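Local coordinates for Lmo2125 protein (Listeria monocytogenes serovar 1/2a, PDB 5TU0) that binds maltose and, as a probable membrane-attached lipoprotein, probably hands it to a sugar transporter, at residues S67-D70 and R71-S74; G73-G76 and Q77-H80; N280-K283 and N284-V287; Q289-L292 and D293-N297. The protein carries 2 engineered substitutions. One frame throughout, in Å; residues are numbered along the deposited sequence.

Contact 1: S67-D70 and R71-S74; sequences SAFD and RIGS
R71 enters the first turn of helix 69-77 by giving its backbone N to A68 O, 3.3 Å away, just where strand 64-68 ends. That carbonyl takes a second bond, from S67 OG at 2.9 Å, and the two donors come from opposite faces of its plane. The side chain of R71 lies with CB 3.6 Å from S67 OG; D70, with CG between its backbone N and carbonyl carbon (chi1 62°), brings OD1 to 3.4 Å from R71 CG. The arginine then folds at chi2 and chi3, and D70 OD1 and R71 NE stay 5.8 Å apart, so the opposite charges are not in contact. Next, I72 N bonds to F69 O at 3.2 Å. Both backbone bonds are of the i to i+3 kind and come from above the carbonyl plane, in a weakly bonded first turn. The I72 chain runs alongside F69, with CD1 at the edge of the phenyl ring, while CG1 packs against A68 O and S67 OG. G73 N reaches F69 O through one water, and S74 N reaches D70 O through another. The turn pinned at A68 O thus presents D70 to the bound maltose, where OD2 makes a weak hydrogen bond to a glucose O3.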
loop_
_atom_site.group_PDB
_atom_site.type_symbol
_atom_site.label_atom_id
_atom_site.label_comp_id
_atom_site.label_asym_id
_atom_site.label_seq_id
_atom_site.Cartn_x
_atom_site.Cartn_y
_atom_site.Cartn_z
ATOM N N SER A 67 8.485 -4.792 -8.473
ATOM C CA SER A 67 8.856 -4.041 -7.291
ATOM C C SER A 67 7.647 -3.310 -6.740
ATOM O O SER A 67 6.782 -2.865 -7.505
ATOM C CB SER A 67 9.946 -3.019 -7.614
ATOM O OG SER A 67 10.233 -2.189 -6.487
ATOM N N ALA A 68 7.576 -3.218 -5.413
ATOM C CA ALA A 68 6.574 -2.381 -4.778
ATOM C C ALA A 68 6.808 -0.965 -5.297
ATOM O O ALA A 68 7.961 -0.576 -5.551
ATOM C CB ALA A 68 6.731 -2.400 -3.274
ATOM N N PHE A 69 5.733 -0.187 -5.434
ATOM C CA PHE A 69 5.841 1.198 -5.911
ATOM C C PHE A 69 6.792 2.039 -5.058
ATOM O O PHE A 69 7.554 2.846 -5.591
ATOM C CB PHE A 69 4.481 1.925 -5.909
ATOM C CG PHE A 69 3.494 1.449 -6.949
ATOM C CD1 PHE A 69 3.901 1.067 -8.225
ATOM C CD2 PHE A 69 2.137 1.498 -6.679
ATOM C CE1 PHE A 69 2.975 0.667 -9.176
ATOM C CE2 PHE A 69 1.212 1.111 -7.629
ATOM C CZ PHE A 69 1.640 0.702 -8.885
ATOM N N ASP A 70 6.778 1.818 -3.748
ATOM C CA ASP A 70 7.598 2.646 -2.846
ATOM C C ASP A 70 9.127 2.583 -3.018
ATOM O O ASP A 70 9.836 3.478 -2.528
ATOM C CB ASP A 70 7.200 2.429 -1.367
ATOM C CG ASP A 70 7.402 0.989 -0.878
ATOM O OD1 ASP A 70 8.178 0.206 -1.466
ATOM O OD2 ASP A 70 6.765 0.651 0.146
ATOM N N ARG A 71 9.612 1.547 -3.701
ATOM C CA ARG A 71 11.040 1.328 -3.986
ATOM C C ARG A 71 11.488 1.664 -5.418
ATOM O O ARG A 71 12.680 1.730 -5.678
ATOM C CB ARG A 71 11.369 -0.151 -3.742
ATOM C CG ARG A 71 11.419 -0.545 -2.284
ATOM C CD ARG A 71 12.828 -0.324 -1.759
ATOM N NE ARG A 71 13.722 -1.409 -2.200
ATOM C CZ ARG A 71 15.055 -1.368 -2.188
ATOM N NH1 ARG A 71 15.752 -2.435 -2.582
ATOM N NH2 ARG A 71 15.702 -0.273 -1.790
ATOM N N ILE A 72 10.555 1.852 -6.342
ATOM C CA ILE A 72 10.923 2.054 -7.758
ATOM C C ILE A 72 11.749 3.306 -7.992
ATOM O O ILE A 72 12.780 3.255 -8.659
ATOM C CB ILE A 72 9.686 2.006 -8.675
ATOM C CG1 ILE A 72 9.116 0.588 -8.657
ATOM C CG2 ILE A 72 10.052 2.416 -10.102
ATOM C CD1 ILE A 72 7.826 0.381 -9.436
ATOM N N GLY A 73 11.312 4.419 -7.424
ATOM C CA GLY A 73 12.040 5.681 -7.545
ATOM C C GLY A 73 13.463 5.560 -7.036
ATOM O O GLY A 73 14.424 5.952 -7.717
ATOM N N SER A 74 13.605 4.989 -5.853
ATOM C CA SER A 74 14.934 4.817 -5.258
ATOM C C SER A 74 15.866 3.919 -6.085
ATOM O O SER A 74 17.055 4.214 -6.226
ATOM C CB SER A 74 14.817 4.242 -3.853
ATOM O OG SER A 74 16.100 3.922 -3.371
HETATM O O HOH W 1 8.259 4.932 -7.179
HETATM O O HOH W 2 11.449 4.925 -4.118
#

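Contact 2: G73-G76 and Q77-H80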
loop_
_atom_site.group_PDB
_atom_site.type_symbol
_atom_site.label_atom_id
_atom_site.label_comp_id
_atom_site.label_asym_id
_atom_site.label_seq_id
_atom_site.Cartn_x
_atom_site.Cartn_y
_atom_site.Cartn_z
ATOM N N GLY A 73 11.312 4.419 -7.424
ATOM C CA GLY A 73 12.040 5.681 -7.545
ATOM C C GLY A 73 13.463 5.560 -7.036
ATOM O O GLY A 73 14.424 5.952 -7.717
ATOM N N SER A 74 13.605 4.989 -5.853
ATOM C CA SER A 74 14.934 4.817 -5.258
ATOM C C SER A 74 15.866 3.919 -6.085
ATOM O O SER A 74 17.055 4.214 -6.226
ATOM C CB SER A 74 14.817 4.242 -3.853
ATOM O OG SER A 74 16.100 3.922 -3.371
ATOM N N LEU A 75 15.337 2.813 -6.609
ATOM C CA LEU A 75 16.160 1.912 -7.392
ATOM C C LEU A 75 16.539 2.587 -8.706
ATOM O O LEU A 75 17.618 2.351 -9.251
ATOM C CB LEU A 75 15.450 0.575 -7.634
ATOM C CG LEU A 75 15.263 -0.262 -6.358
ATOM C CD1 LEU A 75 14.224 -1.348 -6.549
ATOM C CD2 LEU A 75 16.585 -0.847 -5.901
ATOM N N GLY A 76 15.643 3.422 -9.219
ATOM C CA GLY A 76 15.929 4.153 -10.456
ATOM C C GLY A 76 17.013 5.194 -10.243
ATOM O O GLY A 76 17.936 5.302 -11.046
ATOM N N GLN A 77 16.894 5.971 -9.167
ATOM C CA GLN A 77 17.901 6.992 -8.843
ATOM C C GLN A 77 19.288 6.407 -8.624
ATOM O O GLN A 77 20.294 6.995 -9.035
ATOM C CB GLN A 77 17.515 7.769 -7.581
ATOM C CG GLN A 77 16.401 8.758 -7.769
ATOM C CD GLN A 77 16.140 9.567 -6.499
ATOM O OE1 GLN A 77 16.107 9.022 -5.376
ATOM N NE2 GLN A 77 15.931 10.858 -6.670
ATOM N N GLN A 78 19.331 5.248 -7.975
ATOM C CA GLN A 78 20.586 4.559 -7.683
ATOM C C GLN A 78 21.233 3.919 -8.909
ATOM O O GLN A 78 22.316 3.381 -8.802
ATOM C CB GLN A 78 20.371 3.490 -6.617
ATOM C CG GLN A 78 20.055 4.045 -5.233
ATOM C CD GLN A 78 19.680 2.946 -4.259
ATOM O OE1 GLN A 78 19.615 1.770 -4.626
ATOM N NE2 GLN A 78 19.422 3.319 -3.016
ATOM N N GLY A 79 20.559 3.953 -10.056
ATOM C CA GLY A 79 21.113 3.411 -11.292
ATOM C C GLY A 79 20.883 1.934 -11.552
ATOM O O GLY A 79 21.462 1.381 -12.495
ATOM N N HIS A 80 20.017 1.289 -10.767
ATOM C CA HIS A 80 19.775 -0.159 -10.929
ATOM C C HIS A 80 18.645 -0.528 -11.907
ATOM O O HIS A 80 18.579 -1.665 -12.381
ATOM C CB HIS A 80 19.508 -0.793 -9.560
ATOM C CG HIS A 80 20.573 -0.506 -8.545
ATOM N ND1 HIS A 80 21.901 -0.813 -8.749
ATOM C CD2 HIS A 80 20.499 0.030 -7.304
ATOM C CE1 HIS A 80 22.602 -0.463 -7.688
ATOM N NE2 HIS A 80 21.772 0.047 -6.794
HETATM O O HOH W 3 17.106 1.122 -3.355
#
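Q78 runs extended back along the last turn of helix 69-77, its CG 3.2 Å from S74 O and its amide near the serine hydroxyl. The two side chains are not bonded directly; one water joins them, 3.0 Å from S74 OG and 2.9 Å from Q78 OE1, to which it donates. The neighbouring Q77 lays its CG against G73 O, then runs out extended to D103, which takes a hydrogen bond from its NE2. Past the helix end, H80 brings CD2 to 4.2 Å from L75 CD2, and one face of its imidazole lies over Q78 O. Behind these side chains stands a Schellman motif. H80 N reaches L75 O at 3.0 Å, nearly in line with the carbonyl, whereas G79 N meets G76 O from far above its plane. The turn needs a positive phi at G79 (87°), where a CB would be jammed against the preceding carbonyl oxygen. Further out, L49 of helix 45-58 packs on L75. The helix end is therefore closed by its own backbone, and water supplies the polar link between S74 and Q78; the imidazole, hydrogen-bonded through ND1 to Y281 OH, ties this turn to the loop after strand 272-278.

Contact 3: N280-K283 and N284-V287; sequences NYSK and NKDV. With TTN (tartronate), chain C.
K285 NZ donates to both oxygens of N280, the backbone O at 2.9 Å and the side-chain OD1 at 2.9 Å, where a loop leads from strand 272-278 into an anion-binding helix N-terminus, that of helix 285-295, whose first backbone N-H groups hold a bound tartronate. The ammonium sits above the plane of the backbone carbonyl and tilted 34° from that of the amide. CG of N280 is anti to the backbone N (chi1 -157°), which turns OD1 back toward the lysine, while ND2 binds G79 O. S282 places OG 2.9 Å from N284 N, with an N-H...O angle of 158°, and CB near K285 CG, so the extended lysine chain passes alongside the serine. D63 is the further partner of that hydroxyl and of N284 ND2, and binds the two side chains from one carboxylate oxygen. N284 itself, at the N-cap position, makes no capping bond with its side chain. K283 uses its carbonyl to receive the hydroxyl of the tartronate. The helix dipole would probably help to hold this small dicarboxylate, which takes two backbone N-H groups: K285 N to O4 at 3.0 Å, and D286 N to O1 at 3.1 Å.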
loop_
_atom_site.group_PDB
_atom_site.type_symbol
_atom_site.label_atom_id
_atom_site.label_comp_id
_atom_site.label_asym_id
_atom_site.label_seq_id
_atom_site.Cartn_x
_atom_site.Cartn_y
_atom_site.Cartn_z
ATOM N N ASN A 280 18.793 -2.224 -15.209
ATOM C CA ASN A 280 19.602 -1.280 -15.995
ATOM C C ASN A 280 20.843 -1.982 -16.557
ATOM O O ASN A 280 21.510 -1.435 -17.429
ATOM C CB ASN A 280 20.024 -0.079 -15.147
ATOM C CG ASN A 280 20.368 1.154 -15.980
ATOM O OD1 ASN A 280 19.954 1.294 -17.138
ATOM N ND2 ASN A 280 21.081 2.083 -15.364
ATOM N N TYR A 281 21.128 -3.193 -16.067
ATOM C CA TYR A 281 22.273 -3.995 -16.509
ATOM C C TYR A 281 21.884 -4.971 -17.609
ATOM O O TYR A 281 22.738 -5.680 -18.139
ATOM C CB TYR A 281 22.842 -4.784 -15.317
ATOM C CG TYR A 281 23.081 -3.930 -14.070
ATOM C CD1 TYR A 281 24.283 -3.272 -13.873
ATOM C CD2 TYR A 281 22.095 -3.809 -13.090
ATOM C CE1 TYR A 281 24.505 -2.496 -12.746
ATOM C CE2 TYR A 281 22.303 -3.038 -11.951
ATOM C CZ TYR A 281 23.508 -2.375 -11.792
ATOM O OH TYR A 281 23.711 -1.620 -10.681
ATOM N N SER A 282 20.601 -5.009 -17.960
ATOM C CA SER A 282 20.121 -5.937 -18.962
ATOM C C SER A 282 20.722 -5.672 -20.332
ATOM O O SER A 282 20.954 -4.525 -20.731
ATOM C CB SER A 282 18.600 -5.894 -19.059
ATOM O OG SER A 282 18.134 -6.765 -20.082
ATOM N N LYS A 283 20.966 -6.761 -21.042
ATOM C CA LYS A 283 21.500 -6.699 -22.379
ATOM C C LYS A 283 20.329 -6.920 -23.345
ATOM O O LYS A 283 20.532 -6.979 -24.560
ATOM C CB LYS A 283 22.558 -7.812 -22.548
ATOM C CG LYS A 283 23.863 -7.346 -23.152
ATOM C CD LYS A 283 24.602 -6.466 -22.161
ATOM C CE LYS A 283 25.999 -6.129 -22.646
ATOM N NZ LYS A 283 26.719 -5.285 -21.645
ATOM N N ASN A 284 19.111 -7.028 -22.798
ATOM C CA ASN A 284 17.907 -7.291 -23.584
ATOM C C ASN A 284 16.822 -6.241 -23.331
ATOM O O ASN A 284 15.642 -6.578 -23.226
ATOM C CB ASN A 284 17.364 -8.663 -23.190
ATOM C CG ASN A 284 18.376 -9.781 -23.389
ATOM O OD1 ASN A 284 18.735 -10.109 -24.512
ATOM N ND2 ASN A 284 18.794 -10.399 -22.298
ATOM N N LYS A 285 17.219 -4.976 -23.242
ATOM C CA LYS A 285 16.277 -3.895 -22.942
ATOM C C LYS A 285 15.117 -3.683 -23.940
ATOM O O LYS A 285 14.014 -3.324 -23.522
ATOM C CB LYS A 285 17.021 -2.589 -22.693
ATOM C CG LYS A 285 17.884 -2.638 -21.445
ATOM C CD LYS A 285 18.467 -1.280 -21.099
ATOM C CE LYS A 285 19.441 -1.411 -19.951
ATOM N NZ LYS A 285 20.067 -0.115 -19.618
ATOM N N ASP A 286 15.352 -3.897 -25.240
ATOM C CA ASP A 286 14.275 -3.739 -26.238
ATOM C C ASP A 286 13.208 -4.798 -25.994
ATOM O O ASP A 286 12.026 -4.475 -25.937
ATOM C CB ASP A 286 14.783 -3.843 -27.689
ATOM C CG ASP A 286 15.666 -2.674 -28.102
ATOM O OD1 ASP A 286 15.579 -1.584 -27.489
ATOM O OD2 ASP A 286 16.436 -2.845 -29.082
ATOM N N VAL A 287 13.623 -6.059 -25.849
ATOM C CA VAL A 287 12.662 -7.133 -25.575
ATOM C C VAL A 287 11.999 -6.929 -24.206
ATOM O O VAL A 287 10.804 -7.195 -24.058
ATOM C CB VAL A 287 13.284 -8.537 -25.684
ATOM C CG1 VAL A 287 12.258 -9.603 -25.333
ATOM C CG2 VAL A 287 13.791 -8.776 -27.100
HETATM C C1 TTN C . 19.042 -4.213 -26.268
HETATM C C2 TTN C . 20.514 -3.987 -26.022
HETATM C C3 TTN C . 20.796 -3.562 -24.606
HETATM O O1 TTN C . 18.270 -3.239 -26.148
HETATM O O2 TTN C . 18.631 -5.356 -26.578
HETATM O O3 TTN C . 21.271 -5.177 -26.293
HETATM O O4 TTN C . 19.971 -3.841 -23.711
HETATM O O5 TTN C . 21.862 -2.949 -24.373
#

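Contact 4: Q289-L292 and D293-N297; sequences QKWL and DYVTN
Backbone bonds of the i to i+4 kind join Q289 O to D293 N, K290 O to Y294 N, W291 O to V295 N and L292 O to T296 N, the W291-V295 bond being almost straight at 178°. On one flank Q289 bends at chi2 and swings NE2 to 3.2 Å from D293 OD1. This bond is weak, with the amide and carboxylate planes well turned from each other, and the same NE2 has its stronger partner in K85 O. Another flank is aromatic. W291, its CG anti to the backbone N (chi1 177°), swings its indole toward the following turn, where V295 CB lies 3.9 Å above one face, offset toward the rim. Y294 CD2 approaches W291 CZ3 to 4.1 Å, the ring planes inclined at 39° and their centroids 5.7 Å apart.

Helix 285-295 follows strand 272-278 in the solute-binding-protein fold, and its aromatic flank lies against the mixed sheet and helix 17-34: W276 and F30 each meet the indole edge-to-face, Y294 OH bonds to I26 O, and L292 packs on V64, W276 and V278. Where the helix ends, T296 leaves helical geometry, yet its OG1 donates to L292 O at 2.6 Å. T296 N reaches that oxygen from the other face of its plane, so two donors grip one carbonyl. N297 caps the next helix by offering OD1 to N300 N.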
loop_
_atom_site.group_PDB
_atom_site.type_symbol
_atom_site.label_atom_id
_atom_site.label_comp_id
_atom_site.label_asym_id
_atom_site.label_seq_id
_atom_site.Cartn_x
_atom_site.Cartn_y
_atom_site.Cartn_z
ATOM N N GLN A 289 11.331 -4.062 -22.772
ATOM C CA GLN A 289 10.329 -2.992 -22.961
ATOM C C GLN A 289 9.049 -3.599 -23.544
ATOM O O GLN A 289 7.931 -3.280 -23.101
ATOM C CB GLN A 289 10.851 -1.891 -23.888
ATOM C CG GLN A 289 9.819 -0.811 -24.205
ATOM C CD GLN A 289 9.456 0.024 -22.992
ATOM O OE1 GLN A 289 10.305 0.731 -22.441
ATOM N NE2 GLN A 289 8.183 -0.024 -22.575
ATOM N N LYS A 290 9.221 -4.484 -24.527
ATOM C CA LYS A 290 8.090 -5.165 -25.132
ATOM C C LYS A 290 7.359 -6.000 -24.065
ATOM O O LYS A 290 6.149 -6.012 -24.043
ATOM C CB LYS A 290 8.521 -5.997 -26.333
ATOM C CG LYS A 290 8.997 -5.144 -27.517
ATOM C CD LYS A 290 9.490 -6.027 -28.645
ATOM C CE LYS A 290 9.876 -5.244 -29.897
ATOM N NZ LYS A 290 11.055 -4.360 -29.681
ATOM N N TRP A 291 8.097 -6.632 -23.163
ATOM C CA TRP A 291 7.482 -7.415 -22.067
ATOM C C TRP A 291 6.626 -6.543 -21.157
ATOM O O TRP A 291 5.520 -6.920 -20.810
ATOM C CB TRP A 291 8.533 -8.167 -21.236
ATOM C CG TRP A 291 7.920 -8.902 -20.080
ATOM C CD1 TRP A 291 7.823 -8.467 -18.790
ATOM C CD2 TRP A 291 7.265 -10.168 -20.126
ATOM N NE1 TRP A 291 7.165 -9.392 -18.021
ATOM C CE2 TRP A 291 6.809 -10.450 -18.825
ATOM C CE3 TRP A 291 7.016 -11.094 -21.145
ATOM C CZ2 TRP A 291 6.133 -11.633 -18.510
ATOM C CZ3 TRP A 291 6.344 -12.274 -20.831
ATOM C CH2 TRP A 291 5.907 -12.527 -19.519
ATOM N N LEU A 292 7.145 -5.384 -20.757
ATOM C CA LEU A 292 6.365 -4.477 -19.920
ATOM C C LEU A 292 5.037 -4.071 -20.587
ATOM O O LEU A 292 3.987 -4.044 -19.930
ATOM C CB LEU A 292 7.176 -3.233 -19.521
ATOM C CG LEU A 292 7.955 -3.305 -18.201
ATOM C CD1 LEU A 292 8.919 -4.482 -18.169
ATOM C CD2 LEU A 292 8.695 -2.001 -17.923
ATOM N N ASP A 293 5.102 -3.757 -21.884
ATOM C CA ASP A 293 3.921 -3.351 -22.668
ATOM C C ASP A 293 2.938 -4.507 -22.819
ATOM O O ASP A 293 1.721 -4.292 -22.877
ATOM C CB ASP A 293 4.331 -2.846 -24.065
ATOM C CG ASP A 293 5.108 -1.523 -24.016
ATOM O OD1 ASP A 293 5.122 -0.857 -22.956
ATOM O OD2 ASP A 293 5.710 -1.150 -25.047
ATOM N N TYR A 294 3.478 -5.716 -22.939
ATOM C CA TYR A 294 2.661 -6.927 -23.012
ATOM C C TYR A 294 1.953 -7.235 -21.677
ATOM O O TYR A 294 0.713 -7.318 -21.606
ATOM C CB TYR A 294 3.553 -8.114 -23.385
ATOM C CG TYR A 294 2.868 -9.464 -23.404
ATOM C CD1 TYR A 294 2.087 -9.848 -24.484
ATOM C CD2 TYR A 294 3.035 -10.377 -22.360
ATOM C CE1 TYR A 294 1.464 -11.097 -24.519
ATOM C CE2 TYR A 294 2.410 -11.629 -22.389
ATOM C CZ TYR A 294 1.626 -11.979 -23.478
ATOM O OH TYR A 294 0.987 -13.204 -23.543
ATOM N N VAL A 295 2.739 -7.402 -20.616
ATOM C CA VAL A 295 2.195 -7.827 -19.326
ATOM C C VAL A 295 1.229 -6.800 -18.709
ATOM O O VAL A 295 0.383 -7.164 -17.887
ATOM C CB VAL A 295 3.328 -8.246 -18.334
ATOM C CG1 VAL A 295 4.089 -7.038 -17.811
ATOM C CG2 VAL A 295 2.770 -9.005 -17.141
ATOM N N THR A 296 1.341 -5.531 -19.118
ATOM C CA THR A 296 0.450 -4.481 -18.616
ATOM C C THR A 296 -0.700 -4.147 -19.584
ATOM O O THR A 296 -1.444 -3.193 -19.335
ATOM C CB THR A 296 1.205 -3.190 -18.178
ATOM O OG1 THR A 296 1.897 -2.609 -19.291
ATOM C CG2 THR A 296 2.186 -3.493 -17.084
ATOM N N ASN A 297 -0.874 -4.917 -20.668
ATOM C CA ASN A 297 -2.014 -4.651 -21.553
ATOM C C ASN A 297 -3.288 -5.207 -20.906
ATOM O O ASN A 297 -3.227 -5.898 -19.879
ATOM C CB ASN A 297 -1.804 -5.126 -23.009
ATOM C CG ASN A 297 -1.808 -6.644 -23.183
ATOM O OD1 ASN A 297 -2.334 -7.389 -22.374
ATOM N ND2 ASN A 297 -1.203 -7.092 -24.280
#

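Overall arrangement
The four contacts form two consecutive pairs along the chain. Contacts 1 and 2 share G73 and S74 and follow helix 69-77 from its start to its end, with centres about 9 Å apart. Contacts 3 and 4 adjoin on helix 285-295, their centres about 14 Å apart. Strands 64-68 and 272-278, which pair antiparallel in the mixed sheet, feed the two helices. The pairs meet where 77-80 and 280-283 touch, with a probable backbone bond between H80 O and N280 N; the centres of contacts 1 and 4 lie about 18 Å apart, without touching. Contact 1 holds the sugar-binding D70, while the tartronate lies at the surface contact 3, its centre about 19 Å from that of contact 1.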